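Local coordinates for flagellar biosynthesis protein FlhA (Bacillus subtilis, PDB 3MIX) that takes part in exporting flagellar proteins, providing the adaptor for coordinated delivery of late flagellar building blocks to the type III secretion system, at residues A[84-89]-A[188-193]; A[196-201]-A[235-240]; A[221-226]-A[245-250]; A[228-233]-A[263-268]; A[339-342]-A[348-351]. All coordinates share one frame; numbering follows the deposited sequence.

Contact 1. Residues A[84-89]-A[188-193]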
# COMPACT_ATOMS: atom_id res chain seq x y z
N LEU A 84 3.71 8.56 3.64
CA LEU A 84 2.45 7.92 3.29
C LEU A 84 1.24 8.60 3.93
O LEU A 84 0.12 8.52 3.39
CB LEU A 84 2.45 6.40 3.65
CG LEU A 84 3.47 5.47 3.00
CD1 LEU A 84 3.24 4.03 3.48
CD2 LEU A 84 3.42 5.52 1.48
N GLY A 85 1.47 9.27 5.08
CA GLY A 85 0.40 9.81 5.89
C GLY A 85 -0.18 8.75 6.83
O GLY A 85 -1.13 9.02 7.54
N LEU A 86 0.40 7.55 6.79
CA LEU A 86 0.03 6.43 7.68
C LEU A 86 1.05 6.32 8.83
O LEU A 86 2.26 6.25 8.62
CB LEU A 86 0.03 5.11 6.89
CG LEU A 86 -0.20 3.81 7.69
CD1 LEU A 86 -1.63 3.66 8.22
CD2 LEU A 86 0.22 2.56 6.93
N VAL A 87 0.52 6.32 10.05
CA VAL A 87 1.25 6.08 11.24
C VAL A 87 1.05 4.62 11.62
O VAL A 87 -0.03 4.24 12.10
CB VAL A 87 0.73 6.91 12.41
CG1 VAL A 87 1.61 6.64 13.61
CG2 VAL A 87 0.74 8.40 12.10
N ILE A 88 2.10 3.82 11.45
CA ILE A 88 2.02 2.41 11.76
C ILE A 88 1.86 2.20 13.25
O ILE A 88 2.39 2.97 14.07
CB ILE A 88 3.22 1.61 11.19
CG1 ILE A 88 4.52 2.02 11.88
CG2 ILE A 88 3.28 1.75 9.66
CD1 ILE A 88 5.68 1.03 11.65
N PRO A 89 1.09 1.17 13.60
CA PRO A 89 0.89 0.83 15.00
C PRO A 89 2.14 0.19 15.59
O PRO A 89 3.15 -0.05 14.90
CB PRO A 89 -0.27 -0.18 14.96
CG PRO A 89 -0.10 -0.85 13.56
CD PRO A 89 0.38 0.27 12.67
N GLU A 188 -3.51 -2.43 4.08
CA GLU A 188 -4.01 -3.37 5.07
C GLU A 188 -3.89 -2.82 6.48
O GLU A 188 -4.50 -3.37 7.38
CB GLU A 188 -3.23 -4.70 5.00
CG GLU A 188 -3.62 -5.60 3.83
CD GLU A 188 -2.64 -6.73 3.66
OE1 GLU A 188 -2.22 -7.31 4.68
OE2 GLU A 188 -2.25 -7.02 2.50
N LEU A 189 -3.09 -1.77 6.68
CA LEU A 189 -2.81 -1.23 8.03
C LEU A 189 -3.54 0.06 8.39
O LEU A 189 -3.50 0.50 9.54
CB LEU A 189 -1.29 -1.04 8.21
CG LEU A 189 -0.43 -2.30 8.35
CD1 LEU A 189 1.09 -1.97 8.07
CD2 LEU A 189 -0.58 -2.93 9.73
N ILE A 190 -4.21 0.69 7.43
CA ILE A 190 -5.06 1.84 7.77
C ILE A 190 -6.40 1.31 8.35
O ILE A 190 -7.44 1.36 7.70
CB ILE A 190 -5.22 2.82 6.55
CG1 ILE A 190 -6.09 4.04 6.90
CG2 ILE A 190 -5.86 2.10 5.37
CD1 ILE A 190 -5.42 5.09 7.71
N GLY A 191 -6.35 0.77 9.56
CA GLY A 191 -7.54 0.32 10.25
C GLY A 191 -8.37 1.44 10.83
O GLY A 191 -8.10 2.63 10.60
N ARG A 192 -9.36 1.07 11.65
CA ARG A 192 -10.29 2.05 12.21
C ARG A 192 -9.58 2.93 13.19
O ARG A 192 -9.80 4.15 13.24
CB ARG A 192 -11.47 1.36 12.90
CG ARG A 192 -12.61 2.36 13.24
CD ARG A 192 -13.70 1.67 14.09
NE ARG A 192 -14.74 2.62 14.46
CZ ARG A 192 -15.72 3.02 13.64
NH1 ARG A 192 -15.82 2.57 12.39
NH2 ARG A 192 -16.61 3.90 14.08
N GLN A 193 -8.71 2.31 13.98
CA GLN A 193 -7.92 3.06 14.95
C GLN A 193 -7.10 4.17 14.27
O GLN A 193 -7.09 5.30 14.73
CB GLN A 193 -7.04 2.09 15.80
CG GLN A 193 -7.88 1.26 16.85
CD GLN A 193 -7.05 0.46 17.87
OE1 GLN A 193 -5.87 0.18 17.65
NE2 GLN A 193 -7.66 0.12 18.99
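Leu-86 points its side chain at the bend between helices 170-189 and 192-205, and its two methyl groups are turned to different residues. CD2 lies 4.1 Å from CB of Leu-189, and the two leucine side chains cross at roughly a right angle, so branch meets stem instead of running alongside it. With CG anti to the backbone N (chi1 174°), the Leu-86 branch reaches out from its loop, and CD1 lies against the turn, 4.0 Å from CB of Ile-190. It is also 3.9 Å from the carbonyl O of Leu-189. Further along the same loop, the Pro-89 ring approaches the other end of Leu-189, with CG 4.4 Å from CD2, a looser touch. Ile-190 is the centre of an inverse gamma turn, closed by a weak bond of 2.9 Å from Gly-191 N to Leu-189 O, and Gly-191 takes the N-cap position of the following helix. Ala-228 and Leu-231 of helix 220-232 also touch Ile-190. No hydrogen bond joins the two segments; a largely buried fit, mostly of apolar side chains, holds the loop after helix 69-84 against the helix bend, consistent with cohesion by dispersion and exclusion of water.

Contact 2. Residues A[196-201]-A[235-240]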
# COMPACT_ATOMS: atom_id res chain seq x y z
N LYS A 196 -9.41 6.92 12.78
CA LYS A 196 -9.86 7.81 13.84
C LYS A 196 -8.79 8.78 14.33
O LYS A 196 -9.07 9.94 14.65
CB LYS A 196 -10.40 7.02 15.03
CG LYS A 196 -11.78 6.39 14.74
CD LYS A 196 -12.19 5.39 15.83
CE LYS A 196 -12.43 6.11 17.18
NZ LYS A 196 -13.35 7.31 17.00
N GLN A 197 -7.56 8.30 14.42
CA GLN A 197 -6.46 9.15 14.83
C GLN A 197 -6.32 10.33 13.83
O GLN A 197 -6.17 11.48 14.24
CB GLN A 197 -5.20 8.29 14.95
CG GLN A 197 -3.90 9.03 15.05
CD GLN A 197 -2.71 8.08 15.25
OE1 GLN A 197 -2.60 7.04 14.58
NE2 GLN A 197 -1.84 8.42 16.20
N LEU A 198 -6.40 10.03 12.54
CA LEU A 198 -6.28 11.05 11.48
C LEU A 198 -7.45 12.04 11.48
O LEU A 198 -7.25 13.24 11.33
CB LEU A 198 -6.14 10.38 10.11
CG LEU A 198 -4.82 9.61 9.98
CD1 LEU A 198 -4.74 8.95 8.66
CD2 LEU A 198 -3.58 10.57 10.17
N ILE A 199 -8.66 11.52 11.69
CA ILE A 199 -9.86 12.32 11.76
C ILE A 199 -9.79 13.24 12.96
O ILE A 199 -10.08 14.42 12.83
CB ILE A 199 -11.14 11.44 11.85
CG1 ILE A 199 -11.36 10.64 10.56
CG2 ILE A 199 -12.40 12.29 12.24
CD1 ILE A 199 -12.54 9.67 10.70
N ASP A 200 -9.41 12.70 14.12
CA ASP A 200 -9.31 13.50 15.34
C ASP A 200 -8.25 14.59 15.19
O ASP A 200 -8.45 15.71 15.63
CB ASP A 200 -8.99 12.65 16.58
CG ASP A 200 -10.13 11.71 16.98
OD1 ASP A 200 -11.29 11.88 16.56
OD2 ASP A 200 -9.85 10.76 17.75
N HIS A 201 -7.12 14.26 14.57
CA HIS A 201 -6.04 15.21 14.27
C HIS A 201 -6.56 16.32 13.34
O HIS A 201 -6.32 17.50 13.59
CB HIS A 201 -4.86 14.45 13.64
CG HIS A 201 -3.64 15.28 13.41
ND1 HIS A 201 -2.93 15.88 14.43
CD2 HIS A 201 -2.98 15.60 12.26
CE1 HIS A 201 -1.90 16.53 13.93
NE2 HIS A 201 -1.91 16.38 12.62
N VAL A 235 -1.00 6.23 -3.21
CA VAL A 235 -1.34 7.63 -3.16
C VAL A 235 -1.23 7.99 -1.70
O VAL A 235 -1.96 7.45 -0.87
CB VAL A 235 -2.78 7.92 -3.69
CG1 VAL A 235 -3.16 9.40 -3.46
CG2 VAL A 235 -2.91 7.53 -5.19
N SER A 236 -0.31 8.88 -1.38
CA SER A 236 -0.17 9.36 -0.00
C SER A 236 -1.51 9.96 0.50
O SER A 236 -2.26 10.61 -0.28
CB SER A 236 0.92 10.43 0.06
OG SER A 236 0.94 11.08 1.32
N ILE A 237 -1.79 9.76 1.79
CA ILE A 237 -2.95 10.36 2.45
C ILE A 237 -2.55 11.50 3.41
O ILE A 237 -3.32 11.82 4.32
CB ILE A 237 -3.83 9.30 3.17
CG1 ILE A 237 -3.03 8.56 4.27
CG2 ILE A 237 -4.40 8.27 2.12
CD1 ILE A 237 -3.86 7.61 5.13
N ARG A 238 -1.38 12.11 3.19
CA ARG A 238 -0.98 13.33 3.94
C ARG A 238 -1.88 14.53 3.79
O ARG A 238 -2.05 15.29 4.74
CB ARG A 238 0.45 13.76 3.59
CG ARG A 238 1.41 12.68 4.08
CD ARG A 238 2.54 13.21 4.82
NE ARG A 238 2.25 14.38 5.63
CZ ARG A 238 3.14 15.33 5.82
NH1 ARG A 238 2.85 16.38 6.57
NH2 ARG A 238 4.32 15.25 5.24
N ASN A 239 -2.45 14.72 2.60
CA ASN A 239 -3.27 15.88 2.33
C ASN A 239 -4.72 15.58 2.77
O ASN A 239 -5.63 15.37 1.94
CB ASN A 239 -3.20 16.26 0.84
CG ASN A 239 -3.75 17.68 0.57
OD1 ASN A 239 -3.51 18.26 -0.50
ND2 ASN A 239 -4.46 18.24 1.56
N LEU A 240 -4.90 15.58 4.08
CA LEU A 240 -6.17 15.23 4.67
C LEU A 240 -7.23 16.28 4.39
O LEU A 240 -8.42 15.94 4.26
CB LEU A 240 -6.01 15.04 6.19
CG LEU A 240 -5.23 13.83 6.68
CD1 LEU A 240 -4.98 13.94 8.21
CD2 LEU A 240 -5.95 12.52 6.30
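Leu-198, projecting from helix 192-205, spreads its two methyl groups over the loop that precedes helix 240-250, and here the packing is close. CD1 meets CD1 of Ile-237 at 3.9 Å, methyl against methyl. CD2 turns to Leu-240 and lies 4.1 Å from its CD1, which also rests 3.9 Å from the Leu-198 carbonyl O. Both pairs of side chains cross at about a right angle. Ile-237 holds its CG1 between the backbone N and the carbonyl carbon (chi1 61°), and its CD1 is carried outward to the helix; behind it lies Leu-230 of helix 220-232.

The other flank is looser. His-201 comes no closer than 4.8 Å, from its CD2 to Leu-240 CD1, and Arg-238 starts away from the helix, its NH2 making a weak hydrogen bond to Leu-82 O. The loop is shaped partly by its own bonds: Ser-236 OG accepts from Arg-238 N at 3.2 Å and a nearly straight 168°, an ST turn. Ile-237 is also tied by its backbone to Leu-84. An inverse gamma turn centred on Asn-239, the N-cap residue, follows. Together the two turns form the short link between helices 220-232 and 240-250 in the helical part of the cytosolic domain, with helix 192-205 packed against it.

Contact 3. Residues A[221-226]-A[245-250]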
# COMPACT_ATOMS: atom_id res chain seq x y z
N GLY A 221 -16.00 4.06 8.90
CA GLY A 221 -15.72 2.88 8.06
C GLY A 221 -15.66 3.21 6.58
O GLY A 221 -14.81 2.72 5.87
N ASP A 222 -16.56 4.08 6.13
CA ASP A 222 -16.54 4.58 4.77
C ASP A 222 -15.23 5.33 4.45
O ASP A 222 -14.63 5.14 3.40
CB ASP A 222 -17.74 5.51 4.53
CG ASP A 222 -19.06 4.80 4.64
OD1 ASP A 222 -19.07 3.56 4.56
OD2 ASP A 222 -20.10 5.47 4.82
N ILE A 223 -14.81 6.20 5.36
CA ILE A 223 -13.58 6.98 5.18
C ILE A 223 -12.36 6.07 5.14
O ILE A 223 -11.48 6.23 4.27
CB ILE A 223 -13.43 8.03 6.31
CG1 ILE A 223 -14.62 9.01 6.28
CG2 ILE A 223 -12.07 8.72 6.28
CD1 ILE A 223 -14.61 9.93 7.49
N GLN A 224 -12.30 5.13 6.08
CA GLN A 224 -11.29 4.09 6.15
C GLN A 224 -11.06 3.38 4.81
O GLN A 224 -9.91 3.19 4.41
CB GLN A 224 -11.69 3.05 7.24
CG GLN A 224 -10.77 1.83 7.35
CD GLN A 224 -11.18 0.92 8.53
OE1 GLN A 224 -11.82 1.39 9.49
NE2 GLN A 224 -10.83 -0.40 8.45
N LYS A 225 -12.14 2.95 4.16
CA LYS A 225 -12.08 2.34 2.81
C LYS A 225 -11.51 3.27 1.73
O LYS A 225 -10.74 2.84 0.90
CB LYS A 225 -13.47 1.86 2.36
CG LYS A 225 -14.00 0.67 3.20
CD LYS A 225 -15.48 0.42 2.85
CE LYS A 225 -15.98 -0.82 3.61
NZ LYS A 225 -16.31 -0.53 5.04
N VAL A 226 -11.88 4.55 1.74
CA VAL A 226 -11.26 5.49 0.81
C VAL A 226 -9.77 5.61 1.05
O VAL A 226 -8.96 5.49 0.11
CB VAL A 226 -11.96 6.89 0.84
CG1 VAL A 226 -11.18 7.93 -0.03
CG2 VAL A 226 -13.45 6.73 0.43
N GLU A 245 -12.31 17.66 2.00
CA GLU A 245 -13.10 18.64 1.22
C GLU A 245 -13.80 17.91 0.05
O GLU A 245 -14.97 18.17 -0.26
CB GLU A 245 -12.24 19.85 0.74
CG GLU A 245 -11.75 20.73 1.90
CD GLU A 245 -11.02 22.03 1.48
OE1 GLU A 245 -10.56 22.12 0.33
OE2 GLU A 245 -10.91 22.97 2.32
N THR A 246 -13.08 16.97 -0.55
CA THR A 246 -13.66 16.15 -1.63
C THR A 246 -14.77 15.24 -1.08
O THR A 246 -15.86 15.16 -1.67
CB THR A 246 -12.58 15.27 -2.35
OG1 THR A 246 -11.42 16.07 -2.63
CG2 THR A 246 -13.12 14.72 -3.64
N LEU A 247 -14.51 14.62 0.06
CA LEU A 247 -15.53 13.81 0.70
C LEU A 247 -16.76 14.64 1.08
O LEU A 247 -17.88 14.14 0.97
CB LEU A 247 -14.99 13.05 1.92
CG LEU A 247 -13.88 12.02 1.62
CD1 LEU A 247 -13.41 11.34 2.93
CD2 LEU A 247 -14.30 10.97 0.53
N ALA A 248 -16.55 15.88 1.56
CA ALA A 248 -17.65 16.75 1.93
C ALA A 248 -18.50 17.08 0.70
O ALA A 248 -19.71 17.03 0.77
CB ALA A 248 -17.17 18.04 2.59
N ASP A 249 -17.84 17.33 -0.43
CA ASP A 249 -18.47 17.76 -1.65
C ASP A 249 -19.26 16.65 -2.33
O ASP A 249 -20.19 16.93 -3.09
CB ASP A 249 -17.40 18.26 -2.62
CG ASP A 249 -17.80 19.48 -3.37
OD1 ASP A 249 -18.26 20.46 -2.73
OD2 ASP A 249 -17.65 19.50 -4.61
N TYR A 250 -18.87 15.40 -2.09
CA TYR A 250 -19.50 14.27 -2.78
C TYR A 250 -20.27 13.31 -1.85
O TYR A 250 -21.16 12.63 -2.30
CB TYR A 250 -18.47 13.51 -3.62
CG TYR A 250 -18.05 14.22 -4.89
CD1 TYR A 250 -18.83 14.13 -6.06
CD2 TYR A 250 -16.87 14.98 -4.94
CE1 TYR A 250 -18.44 14.77 -7.25
CE2 TYR A 250 -16.47 15.62 -6.12
CZ TYR A 250 -17.25 15.50 -7.27
OH TYR A 250 -16.86 16.11 -8.42
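Leu-247 and the pair Ile-223 and Val-226 carry the apolar contact between residues 221-226 and 245-250, on helices 220-232 and 240-250. The leucine divides its tip between them: CD1 comes to 4.3 Å from Ile-223 CG1, and CD2 to the same distance, 4.3 Å, from Val-226 CG2. Because Ile-223 and Val-226 are three residues apart, they lie on one side of their helix about a turn from each other, and the branched end of Leu-247 spans the step. With CG1 anti to the backbone N (chi1 173°), Val-226 presents both methyls to Leu-247 CD2 almost equally, CG2 being marginally nearer. All three residues are buried, yet the distances are those of light packing, and the CA atoms of Ile-223 and Leu-247 are 8.4 Å apart.

This is helix-on-helix packing through large aliphatic residues within the helical bundle of the cytosolic domain. Around it, Thr-195 and Ile-199 of helix 192-205 touch Ile-223, while Val-213 of helix 207-213 and Leu-218 touch Leu-247.

Hydrogen bonding runs within each segment and not across. Lys-225 N to Gly-221 O and Asp-249 N to Glu-245 O are ordinary helical bonds, whereas Tyr-250 N bonds only weakly to Thr-246 O and Leu-247 O as helix 240-250 finishes. Thr-246 returns its hydroxyl OG1 to Thr-242 O one turn back.

Aromatic contact lies on a neighbouring flank of helix 240-250, about a quarter turn from Leu-247. There the Tyr-250 ring stacks with that of Tyr-263 and has the carbonyl O of Thr-246 at its edge, in the plane of the ring.

Contact 4. Residues A[228-233]-A[263-268]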
# COMPACT_ATOMS: atom_id res chain seq x y z
N ALA A 228 -7.80 3.43 2.50
CA ALA A 228 -7.15 2.18 2.15
C ALA A 228 -7.00 2.06 0.64
O ALA A 228 -6.00 1.57 0.17
CB ALA A 228 -7.92 0.87 2.76
N LYS A 229 -8.00 2.48 -0.10
CA LYS A 229 -7.94 2.44 -1.55
C LYS A 229 -6.88 3.41 -2.12
O LYS A 229 -6.19 3.09 -3.09
CB LYS A 229 -9.34 2.70 -2.14
CG LYS A 229 -9.38 2.32 -3.60
CD LYS A 229 -10.70 1.70 -4.03
CE LYS A 229 -10.51 1.10 -5.42
NZ LYS A 229 -11.81 0.95 -6.13
N LEU A 230 -6.73 4.59 -1.51
CA LEU A 230 -5.62 5.48 -1.83
C LEU A 230 -4.26 4.81 -1.56
O LEU A 230 -3.41 4.75 -2.47
CB LEU A 230 -5.75 6.83 -1.11
CG LEU A 230 -6.98 7.67 -1.57
CD1 LEU A 230 -7.24 8.86 -0.63
CD2 LEU A 230 -6.85 8.17 -3.05
N LEU A 231 -4.06 4.29 -0.34
CA LEU A 231 -2.78 3.66 0.02
C LEU A 231 -2.46 2.48 -0.86
O LEU A 231 -1.32 2.29 -1.22
CB LEU A 231 -2.73 3.22 1.49
CG LEU A 231 -2.78 4.46 2.40
CD1 LEU A 231 -2.90 4.07 3.86
CD2 LEU A 231 -1.55 5.42 2.17
N LYS A 232 -3.49 1.72 -1.22
CA LYS A 232 -3.34 0.56 -2.07
C LYS A 232 -2.62 0.91 -3.37
O LYS A 232 -1.75 0.16 -3.81
CB LYS A 232 -4.72 0.00 -2.40
CG LYS A 232 -4.70 -1.37 -3.05
CD LYS A 232 -6.04 -2.11 -2.80
CE LYS A 232 -7.21 -1.56 -3.70
NZ LYS A 232 -8.64 -1.89 -3.23
N GLU A 233 -2.96 2.04 -3.97
CA GLU A 233 -2.32 2.49 -5.19
C GLU A 233 -1.18 3.48 -4.93
O GLU A 233 -0.73 4.18 -5.85
CB GLU A 233 -3.36 3.09 -6.15
CG GLU A 233 -4.57 2.15 -6.38
CD GLU A 233 -5.39 2.52 -7.63
OE1 GLU A 233 -4.80 2.61 -8.72
OE2 GLU A 233 -6.62 2.69 -7.52
N TYR A 263 -12.99 10.48 -7.24
CA TYR A 263 -13.06 11.94 -7.05
C TYR A 263 -11.91 12.46 -6.22
O TYR A 263 -11.40 13.54 -6.48
CB TYR A 263 -14.37 12.36 -6.38
CG TYR A 263 -15.59 11.88 -7.08
CD1 TYR A 263 -15.73 12.00 -8.46
CD2 TYR A 263 -16.65 11.32 -6.36
CE1 TYR A 263 -16.88 11.55 -9.12
CE2 TYR A 263 -17.79 10.85 -7.00
CZ TYR A 263 -17.90 10.98 -8.37
OH TYR A 263 -19.05 10.53 -9.00
N THR A 264 -11.52 11.69 -5.21
CA THR A 264 -10.41 12.10 -4.34
C THR A 264 -9.08 12.08 -5.12
O THR A 264 -8.32 13.04 -5.06
CB THR A 264 -10.35 11.25 -3.06
OG1 THR A 264 -11.60 11.38 -2.35
CG2 THR A 264 -9.24 11.70 -2.16
N ARG A 265 -8.81 10.99 -5.83
CA ARG A 265 -7.62 10.92 -6.69
C ARG A 265 -7.55 12.14 -7.64
O ARG A 265 -6.51 12.80 -7.73
CB ARG A 265 -7.61 9.61 -7.50
CG ARG A 265 -7.39 8.32 -6.66
CD ARG A 265 -7.55 7.07 -7.56
NE ARG A 265 -6.68 7.13 -8.74
CZ ARG A 265 -5.41 6.73 -8.74
NH1 ARG A 265 -4.86 6.20 -7.64
NH2 ARG A 265 -4.68 6.84 -9.84
N GLN A 266 -8.66 12.48 -8.30
CA GLN A 266 -8.71 13.67 -9.17
C GLN A 266 -8.38 14.94 -8.39
O GLN A 266 -7.56 15.77 -8.83
CB GLN A 266 -10.07 13.79 -9.86
CG GLN A 266 -10.13 14.89 -10.93
CD GLN A 266 -11.55 15.13 -11.47
OE1 GLN A 266 -11.86 16.22 -11.96
NE2 GLN A 266 -12.41 14.12 -11.39
N ALA A 267 -8.98 15.10 -7.21
CA ALA A 267 -8.69 16.27 -6.38
C ALA A 267 -7.22 16.37 -6.00
O ALA A 267 -6.71 17.46 -5.73
CB ALA A 267 -9.58 16.30 -5.15
N LEU A 268 -6.55 15.22 -6.02
CA LEU A 268 -5.13 15.10 -5.64
C LEU A 268 -4.19 15.08 -6.88
O LEU A 268 -3.07 14.56 -6.83
CB LEU A 268 -4.97 13.81 -4.79
CG LEU A 268 -5.54 13.82 -3.36
CD1 LEU A 268 -5.37 12.47 -2.65
CD2 LEU A 268 -4.92 14.90 -2.49
O HOH W 1 -6.50 4.53 -5.46
O HOH W 2 -1.87 5.83 -8.56
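The guanidinium of Arg-265 and the carboxylate of Glu-233 lie nearly parallel, their planes 11° apart, with OE1 of the glutamate over one face of the arginine. At 3.7 Å from OE1 to NH1 this is a long salt bridge of charges alone, since no N-H points at the oxygen, and the position of OE1 is itself somewhat doubtful. At the guanidinium edge, in its plane, sits water 2, which accepts from Arg-265 NH1 at 3.2 Å and donates only weakly to Glu-233 O. Water 1 is the firmer bridge: it takes a hydrogen from NH1 at 3.2 Å and gives its own to Glu-233 OE2 and to Lys-229 O, each 2.8 Å away.

These polar groups lie where helix 220-232 ends beside helix 257-267, two members of the helical bundle, and Glu-233 is the first residue past its helix. The same OE1 is also paired with Arg-346 NH1, subject to the same doubt, and Arg-265 NH2 has a salt bridge to Glu-367, so charges from the C-terminal part of the chain join the network.

The rest of the contact is apolar. Leu-230 crosses Thr-264 at about a right angle, CD1 to CG2 at 3.8 Å, and slides past the arginine stem in the opposite direction, Leu-230 CD2 3.7 Å from Arg-265 CG. The bend of Arg-265 at chi3 (55°) carries its head from this aliphatic layer toward Glu-233, while Thr-264 OG1 bonds back to Leu-260 O.

Contact 5. Residues A[339-342]-A[348-351]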
# COMPACT_ATOMS: atom_id res chain seq x y z
N LEU A 339 0.54 3.78 -16.97
CA LEU A 339 -0.56 3.62 -17.94
C LEU A 339 -1.63 4.71 -17.80
O LEU A 339 -2.20 4.88 -16.73
CB LEU A 339 -1.19 2.22 -17.80
CG LEU A 339 -2.29 1.81 -18.78
CD1 LEU A 339 -1.76 1.71 -20.22
CD2 LEU A 339 -2.92 0.50 -18.36
N LEU A 340 -1.89 5.45 -18.88
CA LEU A 340 -2.96 6.45 -18.90
C LEU A 340 -4.20 5.94 -19.59
O LEU A 340 -4.11 5.19 -20.57
CB LEU A 340 -2.51 7.74 -19.60
CG LEU A 340 -1.93 8.92 -18.82
CD1 LEU A 340 -1.66 10.07 -19.80
CD2 LEU A 340 -2.84 9.40 -17.69
N CYS A 341 -5.36 6.35 -19.10
CA CYS A 341 -6.64 6.02 -19.70
C CYS A 341 -7.66 7.06 -19.27
O CYS A 341 -7.34 7.94 -18.47
CB CYS A 341 -7.09 4.61 -19.33
SG CYS A 341 -7.32 4.32 -17.57
N SER A 342 -8.87 6.97 -19.81
CA SER A 342 -9.90 7.95 -19.52
C SER A 342 -10.48 7.68 -18.15
O SER A 342 -10.50 6.52 -17.72
CB SER A 342 -10.99 7.97 -20.59
OG SER A 342 -11.75 6.77 -20.58
N TYR A 348 -11.66 0.51 -13.45
CA TYR A 348 -11.86 -0.84 -13.97
C TYR A 348 -10.62 -1.45 -14.61
O TYR A 348 -10.37 -2.65 -14.46
CB TYR A 348 -13.05 -0.86 -14.93
CG TYR A 348 -14.35 -0.44 -14.27
CD1 TYR A 348 -15.03 -1.31 -13.41
CD2 TYR A 348 -14.88 0.84 -14.47
CE1 TYR A 348 -16.21 -0.94 -12.79
CE2 TYR A 348 -16.06 1.23 -13.85
CZ TYR A 348 -16.72 0.33 -13.01
OH TYR A 348 -17.89 0.70 -12.40
N VAL A 349 -9.83 -0.63 -15.31
CA VAL A 349 -8.55 -1.08 -15.87
C VAL A 349 -7.67 -1.60 -14.74
O VAL A 349 -7.04 -2.66 -14.86
CB VAL A 349 -7.81 0.07 -16.63
CG1 VAL A 349 -6.43 -0.38 -17.10
CG2 VAL A 349 -8.64 0.57 -17.79
N LYS A 350 -7.65 -0.85 -13.63
CA LYS A 350 -6.88 -1.20 -12.45
C LYS A 350 -7.28 -2.53 -11.83
O LYS A 350 -6.43 -3.37 -11.53
CB LYS A 350 -6.94 -0.07 -11.41
CG LYS A 350 -6.11 -0.33 -10.17
CD LYS A 350 -4.63 -0.29 -10.46
CE LYS A 350 -3.83 -0.85 -9.30
NZ LYS A 350 -2.36 -0.78 -9.58
N GLN A 351 -8.59 -2.72 -11.63
CA GLN A 351 -9.14 -3.98 -11.14
C GLN A 351 -8.64 -5.18 -11.97
O GLN A 351 -8.18 -6.19 -11.43
CB GLN A 351 -10.67 -3.94 -11.21
CG GLN A 351 -11.39 -3.80 -9.89
CD GLN A 351 -12.89 -3.65 -10.08
OE1 GLN A 351 -13.51 -4.41 -10.84
NE2 GLN A 351 -13.48 -2.67 -9.41
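Val-349 turns from helix 343-353 toward strand 339-341. Its CB points at the strand, but Val-349 CB stays 4.4 Å from Cys-341 SG, so the touching is left to the two methyl groups. CG1, anti to the backbone N (chi1 175°), reaches along to Leu-339 and stops 3.8 Å from CD2, the two side chains meeting at a slant. CG2 takes the other direction and rests 4.0 Å from Cys-341 SG. The valine fork thus spans the two residues whose side chains leave the strand on the helix side, Leu-339 and Cys-341; Leu-340 between them is directed to the other side, against Leu-363 and Val-285.

Helix 343-353 follows the strand directly and leads on to the parallel strand 362-364, making a beta-alpha-beta unit, and Val-362 of that second strand touches Val-349 as well, as does Ile-296 of helix 290-299. The strand spends its backbone bonds on Leu-363, Pro-361 and Val-286. Helix and strand exchange no hydrogen bonds, so all three buried side chains meet by van der Waals contact, the cysteine sulfur serving here as one more apolar surface.

In the fold
Contacts 1 to 4 form one cluster of helices and their connecting loops, with centres 9 to 16 Å apart and touches between every pair. Helix 192-205 is shared by contacts 1 and 2, and helix 220-232 by contacts 3 and 4. Along the chain contact 1 closes first, whereas the segments of contacts 2, 3 and 4 interleave, as expected of a bundle of successive short helices. Contact 5 comes last, in the beta-alpha-beta unit; its centre is about 26 Å from those of contacts 1 and 2 but only 14 Å from that of contact 4, where Glu-233 probably packs against Lys-350. The helical bundle therefore bridges the N- and C-terminal parts of this domain.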